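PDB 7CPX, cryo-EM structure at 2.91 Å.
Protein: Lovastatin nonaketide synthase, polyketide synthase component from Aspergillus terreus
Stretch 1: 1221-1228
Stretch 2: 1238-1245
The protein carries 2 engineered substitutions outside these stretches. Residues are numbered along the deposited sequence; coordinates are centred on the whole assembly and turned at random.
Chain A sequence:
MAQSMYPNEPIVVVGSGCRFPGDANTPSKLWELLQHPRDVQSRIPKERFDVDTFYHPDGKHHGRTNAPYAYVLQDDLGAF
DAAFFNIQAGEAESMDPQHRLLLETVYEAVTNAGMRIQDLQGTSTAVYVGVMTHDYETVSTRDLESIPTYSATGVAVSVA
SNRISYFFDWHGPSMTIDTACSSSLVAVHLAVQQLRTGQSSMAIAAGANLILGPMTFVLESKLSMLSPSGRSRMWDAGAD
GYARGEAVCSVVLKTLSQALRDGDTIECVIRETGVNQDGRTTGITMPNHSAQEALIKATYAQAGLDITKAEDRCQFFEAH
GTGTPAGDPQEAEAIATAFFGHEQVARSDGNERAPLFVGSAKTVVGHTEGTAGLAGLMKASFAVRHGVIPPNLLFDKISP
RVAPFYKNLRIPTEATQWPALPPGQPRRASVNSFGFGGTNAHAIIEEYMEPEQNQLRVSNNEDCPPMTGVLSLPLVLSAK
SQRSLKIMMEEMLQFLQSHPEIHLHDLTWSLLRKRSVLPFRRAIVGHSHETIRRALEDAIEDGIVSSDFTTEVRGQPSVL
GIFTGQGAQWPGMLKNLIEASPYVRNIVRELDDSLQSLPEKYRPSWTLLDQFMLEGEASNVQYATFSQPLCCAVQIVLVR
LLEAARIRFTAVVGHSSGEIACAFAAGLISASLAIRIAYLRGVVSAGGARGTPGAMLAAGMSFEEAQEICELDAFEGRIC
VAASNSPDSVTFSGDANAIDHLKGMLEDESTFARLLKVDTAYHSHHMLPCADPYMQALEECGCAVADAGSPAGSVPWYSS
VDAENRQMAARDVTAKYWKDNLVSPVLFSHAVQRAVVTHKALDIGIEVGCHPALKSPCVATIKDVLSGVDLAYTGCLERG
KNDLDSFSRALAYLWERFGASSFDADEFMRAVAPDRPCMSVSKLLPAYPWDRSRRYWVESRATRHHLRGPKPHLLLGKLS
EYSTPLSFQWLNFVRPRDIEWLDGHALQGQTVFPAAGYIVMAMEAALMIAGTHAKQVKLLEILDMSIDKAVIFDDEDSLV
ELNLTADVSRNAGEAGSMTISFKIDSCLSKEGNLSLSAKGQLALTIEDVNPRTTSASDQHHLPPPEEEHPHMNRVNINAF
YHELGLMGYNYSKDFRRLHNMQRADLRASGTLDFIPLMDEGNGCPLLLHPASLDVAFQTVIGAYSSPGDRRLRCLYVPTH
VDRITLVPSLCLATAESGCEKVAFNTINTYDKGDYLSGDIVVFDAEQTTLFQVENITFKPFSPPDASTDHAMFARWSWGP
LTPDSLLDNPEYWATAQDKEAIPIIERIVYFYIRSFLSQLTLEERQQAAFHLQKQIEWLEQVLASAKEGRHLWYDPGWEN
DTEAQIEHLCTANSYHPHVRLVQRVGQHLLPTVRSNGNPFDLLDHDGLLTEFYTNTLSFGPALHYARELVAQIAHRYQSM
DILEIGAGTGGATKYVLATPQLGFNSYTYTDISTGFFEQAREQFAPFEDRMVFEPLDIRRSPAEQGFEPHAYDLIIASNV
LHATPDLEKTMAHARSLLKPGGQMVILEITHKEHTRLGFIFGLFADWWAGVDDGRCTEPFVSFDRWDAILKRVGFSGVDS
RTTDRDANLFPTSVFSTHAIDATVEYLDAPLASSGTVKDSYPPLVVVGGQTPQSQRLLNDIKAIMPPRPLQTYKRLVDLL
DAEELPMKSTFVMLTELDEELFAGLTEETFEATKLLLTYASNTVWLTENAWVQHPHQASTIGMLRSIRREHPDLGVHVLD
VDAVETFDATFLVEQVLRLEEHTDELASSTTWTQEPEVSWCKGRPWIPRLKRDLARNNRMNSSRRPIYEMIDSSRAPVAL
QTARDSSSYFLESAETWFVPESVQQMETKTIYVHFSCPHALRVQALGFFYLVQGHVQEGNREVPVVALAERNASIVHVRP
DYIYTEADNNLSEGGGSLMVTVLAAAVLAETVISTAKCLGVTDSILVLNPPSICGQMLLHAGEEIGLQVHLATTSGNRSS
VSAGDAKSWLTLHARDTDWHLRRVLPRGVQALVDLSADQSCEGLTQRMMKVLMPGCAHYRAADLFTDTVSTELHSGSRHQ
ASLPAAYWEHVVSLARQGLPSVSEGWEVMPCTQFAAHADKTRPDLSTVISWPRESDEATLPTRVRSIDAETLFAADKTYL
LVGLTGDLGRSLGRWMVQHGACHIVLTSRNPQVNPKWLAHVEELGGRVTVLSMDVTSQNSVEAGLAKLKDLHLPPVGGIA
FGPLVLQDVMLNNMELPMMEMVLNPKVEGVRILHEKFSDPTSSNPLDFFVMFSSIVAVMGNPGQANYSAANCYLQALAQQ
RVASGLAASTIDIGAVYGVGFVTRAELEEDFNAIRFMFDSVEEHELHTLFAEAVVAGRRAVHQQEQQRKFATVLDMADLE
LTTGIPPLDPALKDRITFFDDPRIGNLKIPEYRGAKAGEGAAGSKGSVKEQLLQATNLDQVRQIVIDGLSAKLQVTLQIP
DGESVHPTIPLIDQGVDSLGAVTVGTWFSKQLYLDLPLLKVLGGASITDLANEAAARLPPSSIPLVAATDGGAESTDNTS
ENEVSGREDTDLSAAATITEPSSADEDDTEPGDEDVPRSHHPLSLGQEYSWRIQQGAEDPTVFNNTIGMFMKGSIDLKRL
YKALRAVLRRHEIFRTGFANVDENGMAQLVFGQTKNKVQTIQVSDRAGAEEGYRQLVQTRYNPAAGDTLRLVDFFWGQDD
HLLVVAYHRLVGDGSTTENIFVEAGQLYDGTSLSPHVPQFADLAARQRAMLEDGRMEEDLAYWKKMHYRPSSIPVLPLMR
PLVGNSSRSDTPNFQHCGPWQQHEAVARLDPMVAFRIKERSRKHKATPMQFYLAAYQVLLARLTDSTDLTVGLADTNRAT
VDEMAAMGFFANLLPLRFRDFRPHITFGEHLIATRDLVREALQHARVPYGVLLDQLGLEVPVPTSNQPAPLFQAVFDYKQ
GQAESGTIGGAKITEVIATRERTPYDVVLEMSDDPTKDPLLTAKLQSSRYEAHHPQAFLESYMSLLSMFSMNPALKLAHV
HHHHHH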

# COMPACT_ATOMS: atom_id res chain seq x y z
N LYS A 1221 -0.89 -20.17 30.63
CA LYS A 1221 -0.94 -21.61 30.38
C LYS A 1221 -2.40 -21.99 30.23
O LYS A 1221 -3.15 -21.97 31.21
CB LYS A 1221 -0.27 -22.38 31.51
CG LYS A 1221 -0.21 -23.88 31.27
CD LYS A 1221 0.85 -24.55 32.13
CE LYS A 1221 0.55 -24.42 33.61
NZ LYS A 1221 1.57 -25.11 34.45
N VAL A 1222 -2.80 -22.33 29.01
CA VAL A 1222 -4.20 -22.52 28.67
C VAL A 1222 -4.39 -23.92 28.09
O VAL A 1222 -3.50 -24.46 27.43
CB VAL A 1222 -4.69 -21.45 27.67
CG1 VAL A 1222 -4.54 -20.06 28.27
CG2 VAL A 1222 -3.93 -21.57 26.36
N ALA A 1223 -5.57 -24.48 28.32
CA ALA A 1223 -5.86 -25.81 27.83
C ALA A 1223 -6.25 -25.76 26.36
O ALA A 1223 -6.53 -24.70 25.80
CB ALA A 1223 -6.98 -26.45 28.66
N PHE A 1224 -6.26 -26.93 25.73
CA PHE A 1224 -6.55 -27.01 24.31
C PHE A 1224 -7.12 -28.39 23.98
O PHE A 1224 -6.78 -29.39 24.62
CB PHE A 1224 -5.30 -26.76 23.45
CG PHE A 1224 -4.32 -27.90 23.48
CD1 PHE A 1224 -4.42 -28.94 22.58
CD2 PHE A 1224 -3.28 -27.92 24.40
CE1 PHE A 1224 -3.53 -29.99 22.61
CE2 PHE A 1224 -2.38 -28.96 24.43
CZ PHE A 1224 -2.50 -30.00 23.53
N ASN A 1225 -7.98 -28.41 22.97
CA ASN A 1225 -8.43 -29.62 22.31
C ASN A 1225 -8.23 -29.44 20.81
O ASN A 1225 -8.16 -28.32 20.30
CB ASN A 1225 -9.90 -29.91 22.61
CG ASN A 1225 -10.18 -30.04 24.10
OD1 ASN A 1225 -9.28 -30.36 24.88
ND2 ASN A 1225 -11.42 -29.80 24.49
N THR A 1226 -8.12 -30.56 20.09
CA THR A 1226 -7.88 -30.48 18.66
C THR A 1226 -8.30 -31.79 18.01
O THR A 1226 -8.02 -32.87 18.53
CB THR A 1226 -6.40 -30.19 18.37
OG1 THR A 1226 -6.13 -30.42 16.98
CG2 THR A 1226 -5.51 -31.07 19.21
N ILE A 1227 -8.97 -31.66 16.86
CA ILE A 1227 -9.39 -32.79 16.04
C ILE A 1227 -8.53 -32.79 14.79
O ILE A 1227 -8.42 -31.77 14.11
CB ILE A 1227 -10.88 -32.69 15.66
CG1 ILE A 1227 -11.67 -31.86 16.68
CG2 ILE A 1227 -11.47 -34.08 15.51
CD1 ILE A 1227 -11.72 -32.44 18.07
N ASN A 1228 -7.92 -33.93 14.49
CA ASN A 1228 -7.24 -34.11 13.21
C ASN A 1228 -8.28 -34.56 12.19
O ASN A 1228 -8.37 -35.73 11.80
CB ASN A 1228 -6.08 -35.09 13.35
CG ASN A 1228 -5.33 -35.30 12.05
OD1 ASN A 1228 -4.82 -36.39 11.79
ND2 ASN A 1228 -5.26 -34.26 11.22
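Stretch 2 (1238-1245) GDIVVFDA

Residues 1238-1243 form an extended strand that lies antiparallel beside strand 1222-1228; the axes approach to 4.6 Å, and their N-to-C directions make an angle of 162°. Asp1244 and Ala1245 leave the strand, and the short contact from Ala1245 N to Asp1244 OD1 (2.4 Å) is a hydrogen bond within this segment. The register pairs Ala1223 with Phe1243, Asn1225 with Val1241 and Ile1227 with Asp1239, and these pairs carry the backbone hydrogen bonds. Asn1225 is held through both its backbone N and its backbone O: the N donates to Val1241 O and the O accepts from Val1241 N, both at 2.9 Å. Ile1227 and Asp1239 repeat this reciprocal pattern, Ile1227 N to Asp1239 O and Asp1239 N to Ile1227 O each measuring 2.9 Å. Farther along, Phe1243 N donates to Ala1223 O at 2.9 Å.

Phe1243 covers the most surface. Its side chain, with chi1 near 44° (p), leaves on the same face of the sheet as Ala1223 and Asn1225, and its end turns back over stretch 1. There CE2 packs 3.2 Å from Ala1223 CB, CE1 lies 3.5 Å from Asn1225 ND2, and Ala1223 O sits over one face of the ring. The small Ala1223 side chain and the m rotamer of Asn1225 thus both border the aromatic ring.

The opposite face carries Phe1224 and Thr1226 with their partners Val1242 and Ile1240. In these non-hydrogen-bonded pairs the CA atoms come closer, 4.2 Å between Phe1224 CA and Val1242 CA and 4.3 Å between Thr1226 CA and Ile1240 CA. Phe1224 CB approaches Val1242 CG2 at 4.2 Å, although the end of its side chain leads away from stretch 2. Val1222 adds a tighter apolar contact, its CG2 lying 3.3 Å from Val1242 CG1.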

# COMPACT_ATOMS: atom_id res chain seq x y z
N GLY A 1238 -7.07 -29.93 10.46
CA GLY A 1238 -7.35 -29.95 11.88
C GLY A 1238 -8.18 -28.79 12.37
O GLY A 1238 -8.10 -27.68 11.84
N ASP A 1239 -8.99 -29.03 13.40
CA ASP A 1239 -9.76 -27.99 14.07
C ASP A 1239 -9.27 -27.88 15.51
O ASP A 1239 -9.27 -28.88 16.24
CB ASP A 1239 -11.26 -28.30 14.04
CG ASP A 1239 -11.79 -28.47 12.63
OD1 ASP A 1239 -10.98 -28.42 11.68
OD2 ASP A 1239 -13.01 -28.67 12.47
N ILE A 1240 -8.88 -26.68 15.91
CA ILE A 1240 -8.29 -26.45 17.22
C ILE A 1240 -9.24 -25.60 18.05
O ILE A 1240 -9.97 -24.76 17.51
CB ILE A 1240 -6.91 -25.76 17.11
CG1 ILE A 1240 -5.99 -26.56 16.18
CG2 ILE A 1240 -6.29 -25.64 18.48
CD1 ILE A 1240 -4.77 -25.79 15.74
N VAL A 1241 -9.23 -25.82 19.36
CA VAL A 1241 -10.00 -25.02 20.30
C VAL A 1241 -9.15 -24.82 21.55
O VAL A 1241 -8.98 -25.76 22.35
CB VAL A 1241 -11.35 -25.68 20.65
CG1 VAL A 1241 -12.18 -24.76 21.52
CG2 VAL A 1241 -12.10 -26.05 19.38
N VAL A 1242 -8.61 -23.62 21.72
CA VAL A 1242 -7.80 -23.28 22.89
C VAL A 1242 -8.68 -22.50 23.85
O VAL A 1242 -9.38 -21.57 23.44
CB VAL A 1242 -6.56 -22.47 22.48
CG1 VAL A 1242 -5.65 -22.23 23.67
CG2 VAL A 1242 -5.81 -23.19 21.38
N PHE A 1243 -8.65 -22.87 25.13
CA PHE A 1243 -9.54 -22.29 26.12
C PHE A 1243 -8.78 -22.05 27.42
O PHE A 1243 -7.70 -22.60 27.65
CB PHE A 1243 -10.76 -23.17 26.36
CG PHE A 1243 -10.45 -24.64 26.48
CD1 PHE A 1243 -10.22 -25.41 25.36
CD2 PHE A 1243 -10.40 -25.25 27.72
CE1 PHE A 1243 -9.93 -26.75 25.46
CE2 PHE A 1243 -10.12 -26.59 27.84
CZ PHE A 1243 -9.88 -27.35 26.71
N ASP A 1244 -9.38 -21.21 28.26
CA ASP A 1244 -8.78 -20.81 29.52
C ASP A 1244 -9.00 -21.89 30.58
O ASP A 1244 -9.59 -22.94 30.33
CB ASP A 1244 -9.36 -19.48 29.98
CG ASP A 1244 -8.45 -18.74 30.94
OD1 ASP A 1244 -7.57 -19.38 31.54
OD2 ASP A 1244 -8.63 -17.51 31.11
N ALA A 1245 -8.50 -21.63 31.79
CA ALA A 1245 -8.73 -22.55 32.90
C ALA A 1245 -10.22 -22.69 33.19
O ALA A 1245 -10.71 -23.79 33.46
CB ALA A 1245 -7.99 -22.07 34.15